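Local coordinates for protein glycerate kinase, putative (Thermotoga maritima, PDB 2B8N) that catalyses the magnesium-dependent transfer of phosphate from ATP to D-glycerate, yielding 2-phosphoglycerate in the breakdown of serine, at residues R51-A65 with L123-G137. Sequence-based numbering, arbitrary orientation.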
ATOM      1  N   ARG A  51      23.980 -11.526  12.917  1.00 26.67           N
ATOM      2  CA  ARG A  51      24.925 -11.138  11.856  1.00 25.93           C
ATOM      3  C   ARG A  51      24.212 -10.392  10.722  1.00 26.66           C
ATOM      4  O   ARG A  51      24.352 -10.769   9.558  1.00 26.52           O
ATOM      5  CB  ARG A  51      25.592 -12.383  11.262  1.00 26.44           C
ATOM      6  CG  ARG A  51      26.382 -13.216  12.213  1.00 20.12           C
ATOM      7  CD  ARG A  51      27.043 -14.352  11.473  1.00 20.89           C
ATOM      8  NE  ARG A  51      28.464 -14.375  11.787  1.00 28.85           N
ATOM      9  CZ  ARG A  51      29.456 -14.007  10.973  1.00 25.38           C
ATOM     10  NH1 ARG A  51      29.222 -13.584   9.743  1.00 28.73           N
ATOM     11  NH2 ARG A  51      30.706 -14.069  11.415  1.00 26.20           N
ATOM     12  N   VAL A  52      23.464  -9.348  11.087  1.00 27.21           N
ATOM     13  CA  VAL A  52      22.474  -8.716  10.214  1.00 27.85           C
ATOM     14  C   VAL A  52      23.057  -7.481   9.501  1.00 27.98           C
ATOM     15  O   VAL A  52      23.722  -6.643  10.119  1.00 29.24           O
ATOM     16  CB  VAL A  52      21.146  -8.342  11.037  1.00 28.35           C
ATOM     17  CG1 VAL A  52      20.117  -7.650  10.182  1.00 24.36           C
ATOM     18  CG2 VAL A  52      20.519  -9.583  11.707  1.00 28.83           C
ATOM     19  N   ILE A  53      22.848  -7.424   8.187  1.00 27.33           N
ATOM     20  CA  ILE A  53      22.982  -6.209   7.410  1.00 26.70           C
ATOM     21  C   ILE A  53      21.553  -5.788   7.102  1.00 25.97           C
ATOM     22  O   ILE A  53      20.806  -6.520   6.485  1.00 23.80           O
ATOM     23  CB  ILE A  53      23.791  -6.422   6.105  1.00 27.58           C
ATOM     24  CG1 ILE A  53      25.283  -6.649   6.423  1.00 27.82           C
ATOM     25  CG2 ILE A  53      23.649  -5.203   5.174  1.00 24.33           C
ATOM     26  CD1 ILE A  53      25.603  -7.942   7.118  1.00 25.65           C
ATOM     27  N   LEU A  54      21.183  -4.600   7.551  1.00 27.22           N
ATOM     28  CA  LEU A  54      19.811  -4.108   7.431  1.00 27.61           C
ATOM     29  C   LEU A  54      19.733  -3.197   6.206  1.00 28.49           C
ATOM     30  O   LEU A  54      20.530  -2.244   6.072  1.00 26.51           O
ATOM     31  CB  LEU A  54      19.399  -3.376   8.719  1.00 26.48           C
ATOM     32  CG  LEU A  54      18.069  -2.610   8.827  1.00 29.54           C
ATOM     33  CD1 LEU A  54      17.710  -2.367  10.317  1.00 27.95           C
ATOM     34  CD2 LEU A  54      18.092  -1.280   8.038  1.00 31.80           C
ATOM     35  N   VAL A  55      18.801  -3.537   5.307  1.00 28.39           N
ATOM     36  CA  VAL A  55      18.481  -2.739   4.135  1.00 28.90           C
ATOM     37  C   VAL A  55      16.975  -2.428   4.149  1.00 28.57           C
ATOM     38  O   VAL A  55      16.124  -3.342   4.072  1.00 28.25           O
ATOM     39  CB  VAL A  55      18.865  -3.469   2.836  1.00 30.16           C
ATOM     40  CG1 VAL A  55      18.451  -2.643   1.605  1.00 31.42           C
ATOM     41  CG2 VAL A  55      20.373  -3.745   2.795  1.00 32.64           C
ATOM     42  N   ALA A  56      16.651  -1.134   4.248  1.00 28.48           N
ATOM     43  CA  ALA A  56      15.257  -0.700   4.370  1.00 28.31           C
ATOM     44  C   ALA A  56      14.990   0.247   3.242  1.00 29.34           C
ATOM     45  O   ALA A  56      15.693   1.255   3.111  1.00 28.98           O
ATOM     46  CB  ALA A  56      14.983  -0.039   5.714  1.00 25.40           C
ATOM     47  N   VAL A  57      13.981  -0.102   2.428  1.00 29.87           N
ATOM     48  CA  VAL A  57      13.597   0.656   1.236  1.00 30.17           C
ATOM     49  C   VAL A  57      12.090   0.822   1.236  1.00 28.77           C
ATOM     50  O   VAL A  57      11.362  -0.142   1.404  1.00 29.50           O
ATOM     51  CB  VAL A  57      14.034  -0.064  -0.060  1.00 29.62           C
ATOM     52  CG1 VAL A  57      13.387   0.561  -1.285  1.00 36.86           C
ATOM     53  CG2 VAL A  57      15.504   0.003  -0.204  1.00 32.62           C
ATOM     54  N   GLY A  58      11.634   2.045   1.041  1.00 27.68           N
ATOM     55  CA  GLY A  58      10.203   2.313   0.959  1.00 28.15           C
ATOM     56  C   GLY A  58       9.848   3.634   1.608  1.00 28.63           C
ATOM     57  O   GLY A  58      10.722   4.309   2.186  1.00 27.88           O
ATOM     58  N   LYS A  59       8.568   4.006   1.504  1.00 28.49           N
ATOM     59  CA  LYS A  59       8.079   5.236   2.121  1.00 28.02           C
ATOM     60  C   LYS A  59       8.084   5.132   3.646  1.00 26.92           C
ATOM     61  O   LYS A  59       8.113   6.140   4.311  1.00 28.91           O
ATOM     62  CB  LYS A  59       6.666   5.578   1.643  1.00 29.27           C
ATOM     63  CG  LYS A  59       6.509   5.813   0.136  1.00 29.17           C
ATOM     64  CD  LYS A  59       5.134   6.363  -0.140  1.00 27.42           C
ATOM     65  CE  LYS A  59       4.422   5.681  -1.272  1.00 30.86           C
ATOM     66  NZ  LYS A  59       3.124   6.396  -1.534  1.00 32.95           N
ATOM     67  N   ALA A  60       8.026   3.918   4.182  1.00 25.46           N
ATOM     68  CA  ALA A  60       8.091   3.668   5.623  1.00 25.64           C
ATOM     69  C   ALA A  60       9.470   3.151   6.076  1.00 25.03           C
ATOM     70  O   ALA A  60       9.593   2.548   7.167  1.00 22.12           O
ATOM     71  CB  ALA A  60       7.030   2.659   6.007  1.00 25.29           C
ATOM     72  N   ALA A  61      10.494   3.388   5.259  1.00 24.88           N
ATOM     73  CA  ALA A  61      11.788   2.750   5.502  1.00 27.79           C
ATOM     74  C   ALA A  61      12.377   3.211   6.815  1.00 27.48           C
ATOM     75  O   ALA A  61      12.887   2.393   7.566  1.00 27.16           O
ATOM     76  CB  ALA A  61      12.763   2.990   4.356  1.00 27.31           C
ATOM     77  N   TRP A  62      12.290   4.511   7.090  1.00 28.57           N
ATOM     78  CA  TRP A  62      12.957   5.079   8.240  1.00 28.06           C
ATOM     79  C   TRP A  62      12.376   4.536   9.554  1.00 28.88           C
ATOM     80  O   TRP A  62      13.134   4.193  10.465  1.00 29.65           O
ATOM     81  CB  TRP A  62      12.935   6.603   8.191  1.00 27.62           C
ATOM     82  CG  TRP A  62      13.904   7.209   9.138  1.00 28.91           C
ATOM     83  CD1 TRP A  62      15.191   7.606   8.868  1.00 31.06           C
ATOM     84  CD2 TRP A  62      13.688   7.475  10.529  1.00 30.98           C
ATOM     85  NE1 TRP A  62      15.782   8.111  10.011  1.00 29.04           N
ATOM     86  CE2 TRP A  62      14.882   8.032  11.042  1.00 29.01           C
ATOM     87  CE3 TRP A  62      12.602   7.296  11.393  1.00 28.72           C
ATOM     88  CZ2 TRP A  62      15.008   8.414  12.372  1.00 31.41           C
ATOM     89  CZ3 TRP A  62      12.738   7.657  12.725  1.00 26.90           C
ATOM     90  CH2 TRP A  62      13.922   8.213  13.200  1.00 29.73           C
ATOM     91  N   ARG A  63      11.054   4.436   9.669  1.00 28.79           N
ATOM     92  CA  ARG A  63      10.490   3.970  10.944  1.00 29.38           C
ATOM     93  C   ARG A  63      10.645   2.455  11.135  1.00 29.42           C
ATOM     94  O   ARG A  63      10.850   1.969  12.255  1.00 29.81           O
ATOM     95  CB  ARG A  63       9.041   4.418  11.129  1.00 29.17           C
ATOM     96  CG  ARG A  63       8.895   5.937  11.082  1.00 31.42           C
ATOM     97  CD  ARG A  63       8.314   6.572  12.346  1.00 36.38           C
ATOM     98  NE  ARG A  63       9.327   7.283  13.152  1.00 42.49           N
ATOM     99  CZ  ARG A  63       9.071   8.229  14.068  1.00 37.19           C
ATOM    100  NH1 ARG A  63       7.835   8.604  14.340  1.00 37.51           N
ATOM    101  NH2 ARG A  63      10.067   8.811  14.728  1.00 42.07           N
HETATM  102  N   MSE A  64      10.578   1.709  10.038  1.00 30.04           N
HETATM  103  CA  MSE A  64      10.826   0.271  10.086  1.00 29.48           C
HETATM  104  C   MSE A  64      12.283  -0.011  10.498  1.00 29.58           C
HETATM  105  O   MSE A  64      12.532  -0.927  11.288  1.00 29.04           O
HETATM  106  CB  MSE A  64      10.530  -0.371   8.742  1.00 28.40           C
HETATM  107  CG  MSE A  64       9.080  -0.336   8.329  1.00 30.54           C
HETATM  108 SE   MSE A  64       8.790  -1.319   6.646  1.00 30.62          SE
HETATM  109  CE  MSE A  64       9.138  -3.185   7.182  1.00 34.29           C
ATOM    110  N   ALA A  65      13.235   0.772   9.979  1.00 28.58           N
ATOM    111  CA  ALA A  65      14.639   0.597  10.352  1.00 27.97           C
ATOM    112  C   ALA A  65      14.828   0.902  11.841  1.00 27.58           C
ATOM    113  O   ALA A  65      15.378   0.097  12.571  1.00 26.71           O
ATOM    114  CB  ALA A  65      15.544   1.488   9.516  1.00 28.56           C
ATOM    115  N   LEU A 123      29.207 -11.421   0.891  1.00 32.02           N
ATOM    116  CA  LEU A 123      28.750 -11.882   2.199  1.00 30.46           C
ATOM    117  C   LEU A 123      28.851 -13.394   2.175  1.00 29.22           C
ATOM    118  O   LEU A 123      28.821 -13.996   1.116  1.00 29.93           O
ATOM    119  CB  LEU A 123      27.301 -11.502   2.455  1.00 31.54           C
ATOM    120  CG  LEU A 123      26.942 -10.033   2.647  1.00 32.00           C
ATOM    121  CD1 LEU A 123      25.471  -9.971   3.015  1.00 30.45           C
ATOM    122  CD2 LEU A 123      27.792  -9.383   3.717  1.00 31.07           C
ATOM    123  N   ASN A 124      28.979 -14.006   3.340  1.00 29.09           N
ATOM    124  CA  ASN A 124      29.068 -15.461   3.433  1.00 29.35           C
ATOM    125  C   ASN A 124      27.734 -16.088   3.914  1.00 28.96           C
ATOM    126  O   ASN A 124      26.800 -15.383   4.310  1.00 25.14           O
ATOM    127  CB  ASN A 124      30.264 -15.871   4.311  1.00 27.93           C
ATOM    128  CG  ASN A 124      30.287 -15.142   5.639  1.00 31.07           C
ATOM    129  OD1 ASN A 124      29.428 -15.356   6.489  1.00 29.73           O
ATOM    130  ND2 ASN A 124      31.265 -14.261   5.816  1.00 35.71           N
ATOM    131  N   GLU A 125      27.674 -17.418   3.847  1.00 30.37           N
ATOM    132  CA  GLU A 125      26.482 -18.222   4.195  1.00 31.49           C
ATOM    133  C   GLU A 125      25.954 -17.963   5.606  1.00 30.23           C
ATOM    134  O   GLU A 125      24.796 -18.259   5.900  1.00 30.70           O
ATOM    135  CB  GLU A 125      26.783 -19.745   4.106  1.00 30.90           C
ATOM    136  CG  GLU A 125      27.877 -20.233   3.096  1.00 38.18           C
ATOM    137  CD  GLU A 125      29.331 -19.820   3.455  1.00 42.73           C
ATOM    138  OE1 GLU A 125      29.970 -20.427   4.366  1.00 40.90           O
ATOM    139  OE2 GLU A 125      29.830 -18.877   2.791  1.00 41.81           O
ATOM    140  N   ASN A 126      26.819 -17.430   6.464  1.00 29.34           N
ATOM    141  CA  ASN A 126      26.516 -17.202   7.870  1.00 27.96           C
ATOM    142  C   ASN A 126      25.835 -15.844   8.094  1.00 27.83           C
ATOM    143  O   ASN A 126      25.327 -15.578   9.184  1.00 27.55           O
ATOM    144  CB  ASN A 126      27.823 -17.309   8.678  1.00 29.02           C
ATOM    145  CG  ASN A 126      27.670 -18.095   9.952  1.00 30.27           C
ATOM    146  OD1 ASN A 126      26.779 -18.933  10.057  1.00 32.86           O
ATOM    147  ND2 ASN A 126      28.561 -17.844  10.937  1.00 21.88           N
ATOM    148  N   ASP A 127      25.786 -15.006   7.055  1.00 27.55           N
ATOM    149  CA  ASP A 127      25.235 -13.667   7.177  1.00 27.55           C
ATOM    150  C   ASP A 127      23.795 -13.628   6.779  1.00 28.06           C
ATOM    151  O   ASP A 127      23.324 -14.535   6.102  1.00 31.03           O
ATOM    152  CB  ASP A 127      26.048 -12.719   6.325  1.00 27.86           C
ATOM    153  CG  ASP A 127      27.445 -12.559   6.850  1.00 27.26           C
ATOM    154  OD1 ASP A 127      27.585 -12.357   8.074  1.00 25.89           O
ATOM    155  OD2 ASP A 127      28.398 -12.633   6.055  1.00 32.80           O
ATOM    156  N   THR A 128      23.086 -12.600   7.233  1.00 26.85           N
ATOM    157  CA  THR A 128      21.673 -12.426   6.918  1.00 27.81           C
ATOM    158  C   THR A 128      21.384 -10.953   6.572  1.00 27.77           C
ATOM    159  O   THR A 128      21.804 -10.039   7.297  1.00 24.47           O
ATOM    160  CB  THR A 128      20.790 -12.896   8.118  1.00 27.75           C
ATOM    161  OG1 THR A 128      20.954 -14.309   8.319  1.00 33.04           O
ATOM    162  CG2 THR A 128      19.309 -12.607   7.895  1.00 29.92           C
ATOM    163  N   VAL A 129      20.703 -10.733   5.438  1.00 27.49           N
ATOM    164  CA  VAL A 129      20.193  -9.414   5.088  1.00 27.80           C
ATOM    165  C   VAL A 129      18.746  -9.315   5.584  1.00 28.31           C
ATOM    166  O   VAL A 129      17.894 -10.183   5.279  1.00 29.37           O
ATOM    167  CB  VAL A 129      20.309  -9.102   3.583  1.00 26.34           C
ATOM    168  CG1 VAL A 129      19.630  -7.813   3.279  1.00 25.55           C
ATOM    169  CG2 VAL A 129      21.785  -9.006   3.182  1.00 29.39           C
ATOM    170  N   LEU A 130      18.502  -8.288   6.401  1.00 26.64           N
ATOM    171  CA  LEU A 130      17.176  -7.978   6.897  1.00 26.99           C
ATOM    172  C   LEU A 130      16.568  -6.929   5.970  1.00 26.01           C
ATOM    173  O   LEU A 130      16.911  -5.746   6.055  1.00 22.92           O
ATOM    174  CB  LEU A 130      17.275  -7.474   8.349  1.00 27.59           C
ATOM    175  CG  LEU A 130      15.976  -6.882   8.911  1.00 29.44           C
ATOM    176  CD1 LEU A 130      14.822  -7.912   8.807  1.00 25.09           C
ATOM    177  CD2 LEU A 130      16.165  -6.342  10.355  1.00 27.69           C
ATOM    178  N   PHE A 131      15.692  -7.383   5.072  1.00 27.54           N
ATOM    179  CA  PHE A 131      15.159  -6.541   4.008  1.00 27.50           C
ATOM    180  C   PHE A 131      13.811  -5.974   4.409  1.00 27.68           C
ATOM    181  O   PHE A 131      12.806  -6.669   4.374  1.00 27.37           O
ATOM    182  CB  PHE A 131      15.076  -7.358   2.723  1.00 29.07           C
ATOM    183  CG  PHE A 131      14.820  -6.538   1.479  1.00 29.19           C
ATOM    184  CD1 PHE A 131      15.409  -5.292   1.297  1.00 35.07           C
ATOM    185  CD2 PHE A 131      14.010  -7.038   0.476  1.00 30.96           C
ATOM    186  CE1 PHE A 131      15.170  -4.547   0.140  1.00 36.10           C
ATOM    187  CE2 PHE A 131      13.770  -6.306  -0.686  1.00 33.65           C
ATOM    188  CZ  PHE A 131      14.348  -5.058  -0.850  1.00 35.56           C
ATOM    189  N   LEU A 132      13.806  -4.705   4.809  1.00 28.57           N
ATOM    190  CA  LEU A 132      12.590  -4.024   5.312  1.00 27.65           C
ATOM    191  C   LEU A 132      11.951  -3.240   4.175  1.00 27.10           C
ATOM    192  O   LEU A 132      12.500  -2.205   3.717  1.00 26.22           O
ATOM    193  CB  LEU A 132      12.945  -3.084   6.479  1.00 27.06           C
ATOM    194  CG  LEU A 132      13.642  -3.737   7.673  1.00 26.69           C
ATOM    195  CD1 LEU A 132      14.231  -2.695   8.610  1.00 36.66           C
ATOM    196  CD2 LEU A 132      12.706  -4.653   8.417  1.00 30.95           C
ATOM    197  N   LEU A 133      10.814  -3.735   3.695  1.00 26.71           N
ATOM    198  CA  LEU A 133      10.245  -3.215   2.456  1.00 26.80           C
ATOM    199  C   LEU A 133       8.846  -2.639   2.638  1.00 25.74           C
ATOM    200  O   LEU A 133       7.989  -3.253   3.277  1.00 25.42           O
ATOM    201  CB  LEU A 133      10.251  -4.320   1.397  1.00 27.62           C
ATOM    202  CG  LEU A 133       9.909  -3.993  -0.059  1.00 28.37           C
ATOM    203  CD1 LEU A 133      10.823  -2.948  -0.691  1.00 30.57           C
ATOM    204  CD2 LEU A 133       9.940  -5.286  -0.861  1.00 28.47           C
ATOM    205  N   SER A 134       8.641  -1.450   2.069  1.00 27.22           N
ATOM    206  CA  SER A 134       7.324  -0.795   1.973  1.00 27.47           C
ATOM    207  C   SER A 134       7.141  -0.182   0.583  1.00 26.44           C
ATOM    208  O   SER A 134       8.009  -0.339  -0.270  1.00 27.26           O
ATOM    209  CB  SER A 134       7.167   0.276   3.076  1.00 28.37           C
ATOM    210  OG  SER A 134       8.359   1.014   3.272  1.00 31.18           O
ATOM    211  N   GLY A 135       6.024   0.521   0.365  1.00 27.19           N
ATOM    212  CA  GLY A 135       5.683   1.152  -0.940  1.00 26.26           C
ATOM    213  C   GLY A 135       6.736   2.055  -1.569  1.00 25.76           C
ATOM    214  O   GLY A 135       7.551   2.665  -0.874  1.00 26.76           O
ATOM    215  N   GLY A 136       6.722   2.124  -2.893  1.00 26.04           N
ATOM    216  CA  GLY A 136       7.595   3.012  -3.657  1.00 26.44           C
ATOM    217  C   GLY A 136       8.912   2.374  -4.081  1.00 27.36           C
ATOM    218  O   GLY A 136       9.737   3.049  -4.690  1.00 29.12           O
ATOM    219  N   GLY A 137       9.118   1.094  -3.750  1.00 25.83           N
ATOM    220  CA  GLY A 137      10.352   0.378  -4.069  1.00 26.21           C
ATOM    221  C   GLY A 137      10.702   0.178  -5.544  1.00 26.84           C
ATOM    222  O   GLY A 137      11.854  -0.020  -5.878  1.00 27.48           O
TER
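L132 lies against A56 and the helix that follows it, showing how neighbouring parallel strands can share a buried face with a helix. Strands 52-57 and 128-133 are central in a parallel sheet of order 3-2-1-4-5-6, as in Rossmann-like folds, joined by backbone hydrogen bonds of alternating direction, beginning with T128 N to R51 O and ending with S134 N to V57 O. With its CG anti to the carbonyl carbon (chi1 -57°), L132 sends CD1 to L54 CG (3.8 Å) and beneath helix 61-72, the crossover to strand 76-84, where it reaches A65 CA at 3.7 Å. M64, a selenomethionine, slides past it in the opposite direction and brings CE to L132 CB (3.9 Å). Further along this face, V52 CG1 meets L130 CB. On the other face V55 crosses obliquely to both V129 and F131, its CG1 4.0 Å from F131 CD1, while F185 meets the phenylalanine ring.

Toward the C-terminal end of the pairing, S134 OG accepts a bond from A60 N (3.1 Å), the helix N-cap, and K59 N bonds G135 O. G58, with backbone angles suited to glycine, sets its CA beside S134 OG. At the beginning, R51 NH1 comes in at 2.6 Å to D127 OD1, a salt bridge whose hydrogen bond is weak in angle; guanidinium and carboxylate are turned 29° apart, and N126 ND2 stands over one guanidinium face. D127 OD2 meanwhile receives N124 N on its anti side, fixing the acid within its turn. A leucine in place of R51 would probably leave the D127 carboxylate without its cationic mate at this end. Hydrocarbon thus fills the sheet-helix interior, a salt bridge ties one end of the strand pair, and serine and backbone hydrogen bonds the other.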